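Local coordinates for protein kcn28 (PDB 6J31) that is probably a GT-B-fold protein related to erythromycin biosynthesis protein CIII, with two Rossmann-like domains facing each other across a cleft, at residues S124-P134 with R184-P195. Sequence-based numbering, arbitrary orientation.
Sequences SIQISPTWVMP and RSLVLVPRFLQP
Pro195 sets CD over one face of the Trp131 indole, toward its rim, a CH-pi contact 3.6 Å from the centroid of the Trp131 five-membered ring; proline suits the place because CD, bonded to the amide nitrogen, carries slightly acidic hydrogens on a rigid ring. Leu193 O approaches Trp131 CD1 obliquely (3.6 Å). Trp131 CG sits between the backbone N and the carbonyl carbon (chi1 46°), which turns the indole face to Pro195 CD, while NE1 is hydrogen-bonded to Asn330 OD1. Glutamine, donor and acceptor in one amide, suits Gln194: OE1 accepts from Val132 N in the carbonyl plane, on a lone pair (2.8 Å), and NE2 donates to Val132 O (2.6 Å). NE2 also donates to Pro195 O; both acceptors lie near the amide plane, helping fix its rotation. Further back, Ser185 OG donates to Gln126 OE1 (2.6 Å), giving each buried oxygen a partner. On the face carrying Ile127 and Leu186 these run side by side, CD1 to CD1 at 3.9 Å, while Ile127's beta branch CG2 reaches Leu188 CD1. Four backbone hydrogen bonds, from Arg184 O to Leu188 N, join parallel strands 124-128 and 185-187 with flanking residues. Loops leaving such strands' C-terminal ends line the interdomain cleft of a GT-B fold; here Thr130 touches the bound (2E,2'E)-3,3'-(1,2-phenylene)di(prop-2-enoic acid).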
# COMPACT_ATOMS: atom_id res chain seq x y z
N SER A 124 -14.81 -2.16 15.95
CA SER A 124 -13.56 -2.21 15.20
C SER A 124 -13.76 -1.63 13.80
O SER A 124 -14.85 -1.71 13.22
CB SER A 124 -13.04 -3.65 15.09
OG SER A 124 -13.88 -4.44 14.26
N ILE A 125 -12.70 -1.01 13.28
CA ILE A 125 -12.69 -0.43 11.94
C ILE A 125 -11.42 -0.88 11.23
O ILE A 125 -10.31 -0.64 11.72
CB ILE A 125 -12.75 1.11 11.97
CG1 ILE A 125 -13.96 1.59 12.77
CG2 ILE A 125 -12.77 1.67 10.55
CD1 ILE A 125 -13.91 3.06 13.08
N GLN A 126 -11.58 -1.50 10.06
CA GLN A 126 -10.42 -1.88 9.26
C GLN A 126 -9.86 -0.66 8.54
O GLN A 126 -10.60 0.20 8.06
CB GLN A 126 -10.81 -2.95 8.25
CG GLN A 126 -9.66 -3.42 7.37
CD GLN A 126 -10.15 -4.06 6.09
OE1 GLN A 126 -10.71 -3.38 5.22
NE2 GLN A 126 -9.97 -5.37 5.97
N ILE A 127 -8.53 -0.58 8.49
CA ILE A 127 -7.82 0.44 7.72
C ILE A 127 -7.11 -0.29 6.58
O ILE A 127 -6.11 -0.98 6.81
CB ILE A 127 -6.82 1.22 8.58
CG1 ILE A 127 -7.49 1.68 9.88
CG2 ILE A 127 -6.28 2.43 7.82
CD1 ILE A 127 -8.52 2.78 9.70
N SER A 128 -7.63 -0.16 5.36
CA SER A 128 -7.09 -0.89 4.22
C SER A 128 -6.15 0.00 3.42
O SER A 128 -6.59 1.04 2.92
CB SER A 128 -8.21 -1.39 3.32
OG SER A 128 -7.67 -1.99 2.16
N PRO A 129 -4.87 -0.36 3.28
CA PRO A 129 -3.94 0.49 2.52
C PRO A 129 -4.05 0.37 1.01
O PRO A 129 -3.44 1.17 0.30
CB PRO A 129 -2.57 0.00 3.01
CG PRO A 129 -2.80 -1.45 3.28
CD PRO A 129 -4.19 -1.53 3.86
N THR A 130 -4.80 -0.60 0.50
CA THR A 130 -4.98 -0.76 -0.93
C THR A 130 -6.44 -1.16 -1.17
O THR A 130 -7.26 -1.18 -0.25
CB THR A 130 -3.98 -1.77 -1.51
OG1 THR A 130 -4.05 -1.75 -2.94
CG2 THR A 130 -4.29 -3.18 -1.02
N TRP A 131 -6.77 -1.47 -2.42
CA TRP A 131 -8.15 -1.80 -2.74
C TRP A 131 -8.57 -3.10 -2.06
O TRP A 131 -7.75 -3.96 -1.73
CB TRP A 131 -8.35 -1.90 -4.25
CG TRP A 131 -7.32 -2.69 -5.02
CD1 TRP A 131 -6.21 -2.20 -5.63
CD2 TRP A 131 -7.34 -4.10 -5.30
NE1 TRP A 131 -5.52 -3.21 -6.26
CE2 TRP A 131 -6.20 -4.38 -6.07
CE3 TRP A 131 -8.21 -5.14 -4.97
CZ2 TRP A 131 -5.90 -5.67 -6.52
CZ3 TRP A 131 -7.92 -6.42 -5.41
CH2 TRP A 131 -6.77 -6.68 -6.18
N VAL A 132 -9.87 -3.21 -1.81
CA VAL A 132 -10.43 -4.34 -1.11
C VAL A 132 -11.01 -5.33 -2.11
O VAL A 132 -11.16 -5.04 -3.29
CB VAL A 132 -11.50 -3.90 -0.08
CG1 VAL A 132 -10.89 -2.97 0.96
CG2 VAL A 132 -12.67 -3.23 -0.79
N MET A 133 -11.34 -6.53 -1.63
CA MET A 133 -11.90 -7.58 -2.48
C MET A 133 -13.38 -7.71 -2.16
O MET A 133 -13.74 -8.30 -1.13
CB MET A 133 -11.19 -8.91 -2.25
CG MET A 133 -10.68 -9.09 -0.83
SD MET A 133 -8.89 -9.27 -0.82
CE MET A 133 -8.62 -9.43 -2.57
N PRO A 134 -14.27 -7.20 -3.00
CA PRO A 134 -15.70 -7.27 -2.67
C PRO A 134 -16.21 -8.69 -2.71
O PRO A 134 -15.59 -9.60 -3.29
CB PRO A 134 -16.35 -6.41 -3.75
CG PRO A 134 -15.40 -6.47 -4.90
CD PRO A 134 -14.03 -6.56 -4.30
N ARG A 184 -16.57 -2.56 9.56
CA ARG A 184 -16.43 -1.23 8.98
C ARG A 184 -15.03 -1.13 8.41
O ARG A 184 -14.09 -1.69 8.98
CB ARG A 184 -16.67 -0.13 10.02
CG ARG A 184 -18.11 -0.00 10.46
CD ARG A 184 -18.26 0.84 11.72
NE ARG A 184 -19.60 0.73 12.28
CZ ARG A 184 -20.67 1.34 11.77
NH1 ARG A 184 -20.54 2.11 10.69
NH2 ARG A 184 -21.86 1.19 12.33
N SER A 185 -14.88 -0.42 7.30
CA SER A 185 -13.57 -0.34 6.68
C SER A 185 -13.36 1.03 6.07
O SER A 185 -14.24 1.56 5.40
CB SER A 185 -13.40 -1.42 5.61
OG SER A 185 -12.19 -1.24 4.91
N LEU A 186 -12.18 1.59 6.32
CA LEU A 186 -11.73 2.81 5.66
C LEU A 186 -10.73 2.38 4.60
O LEU A 186 -9.64 1.89 4.93
CB LEU A 186 -11.11 3.79 6.66
CG LEU A 186 -12.03 4.32 7.76
CD1 LEU A 186 -11.28 5.26 8.67
CD2 LEU A 186 -13.24 5.01 7.15
N VAL A 187 -11.11 2.52 3.34
CA VAL A 187 -10.27 2.11 2.22
C VAL A 187 -9.48 3.33 1.78
O VAL A 187 -10.05 4.29 1.26
CB VAL A 187 -11.10 1.52 1.07
CG1 VAL A 187 -10.20 0.87 0.03
CG2 VAL A 187 -12.11 0.52 1.61
N LEU A 188 -8.17 3.30 1.97
CA LEU A 188 -7.33 4.47 1.77
C LEU A 188 -6.92 4.65 0.32
O LEU A 188 -5.78 4.99 0.02
CB LEU A 188 -6.11 4.35 2.68
CG LEU A 188 -6.40 4.47 4.18
CD1 LEU A 188 -5.15 4.85 4.98
CD2 LEU A 188 -7.54 5.44 4.45
N VAL A 189 -7.84 4.39 -0.61
CA VAL A 189 -7.62 4.62 -2.04
C VAL A 189 -8.86 5.30 -2.60
O VAL A 189 -9.96 5.19 -2.03
CB VAL A 189 -7.32 3.31 -2.80
CG1 VAL A 189 -6.22 2.50 -2.12
CG2 VAL A 189 -8.57 2.47 -2.94
N PRO A 190 -8.72 6.05 -3.69
CA PRO A 190 -9.91 6.60 -4.36
C PRO A 190 -10.68 5.49 -5.06
O PRO A 190 -10.15 4.43 -5.37
CB PRO A 190 -9.33 7.59 -5.37
CG PRO A 190 -7.93 7.11 -5.61
CD PRO A 190 -7.47 6.50 -4.32
N ARG A 191 -11.97 5.76 -5.31
CA ARG A 191 -12.80 4.74 -5.93
C ARG A 191 -12.30 4.37 -7.32
O ARG A 191 -12.46 3.23 -7.76
CB ARG A 191 -14.27 5.19 -5.98
CG ARG A 191 -14.64 6.11 -7.15
CD ARG A 191 -16.15 6.46 -7.22
NE ARG A 191 -16.73 6.85 -5.94
CZ ARG A 191 -17.41 6.03 -5.14
NH1 ARG A 191 -17.61 4.76 -5.49
NH2 ARG A 191 -17.90 6.49 -3.99
N PHE A 192 -11.65 5.31 -8.03
CA PHE A 192 -11.16 4.98 -9.37
C PHE A 192 -9.92 4.09 -9.35
O PHE A 192 -9.48 3.68 -10.43
CB PHE A 192 -10.90 6.26 -10.18
CG PHE A 192 -9.84 7.17 -9.62
CD1 PHE A 192 -8.49 6.86 -9.74
CD2 PHE A 192 -10.19 8.36 -9.01
CE1 PHE A 192 -7.52 7.71 -9.23
CE2 PHE A 192 -9.23 9.21 -8.50
CZ PHE A 192 -7.89 8.89 -8.61
N LEU A 193 -9.35 3.80 -8.18
CA LEU A 193 -8.27 2.82 -8.05
C LEU A 193 -8.75 1.51 -7.44
O LEU A 193 -7.93 0.63 -7.16
CB LEU A 193 -7.12 3.39 -7.21
CG LEU A 193 -6.30 4.51 -7.84
CD1 LEU A 193 -5.09 4.88 -6.98
CD2 LEU A 193 -5.87 4.13 -9.26
N GLN A 194 -10.07 1.35 -7.26
CA GLN A 194 -10.64 0.13 -6.71
C GLN A 194 -11.23 -0.70 -7.84
O GLN A 194 -12.20 -0.25 -8.47
CB GLN A 194 -11.71 0.45 -5.68
CG GLN A 194 -12.60 -0.74 -5.30
CD GLN A 194 -11.90 -1.74 -4.38
OE1 GLN A 194 -11.39 -1.37 -3.32
NE2 GLN A 194 -11.87 -3.00 -4.79
N PRO A 195 -10.69 -1.87 -8.14
CA PRO A 195 -11.32 -2.72 -9.16
C PRO A 195 -12.70 -3.15 -8.71
O PRO A 195 -12.93 -3.43 -7.53
CB PRO A 195 -10.36 -3.91 -9.28
CG PRO A 195 -9.08 -3.46 -8.64
CD PRO A 195 -9.45 -2.45 -7.61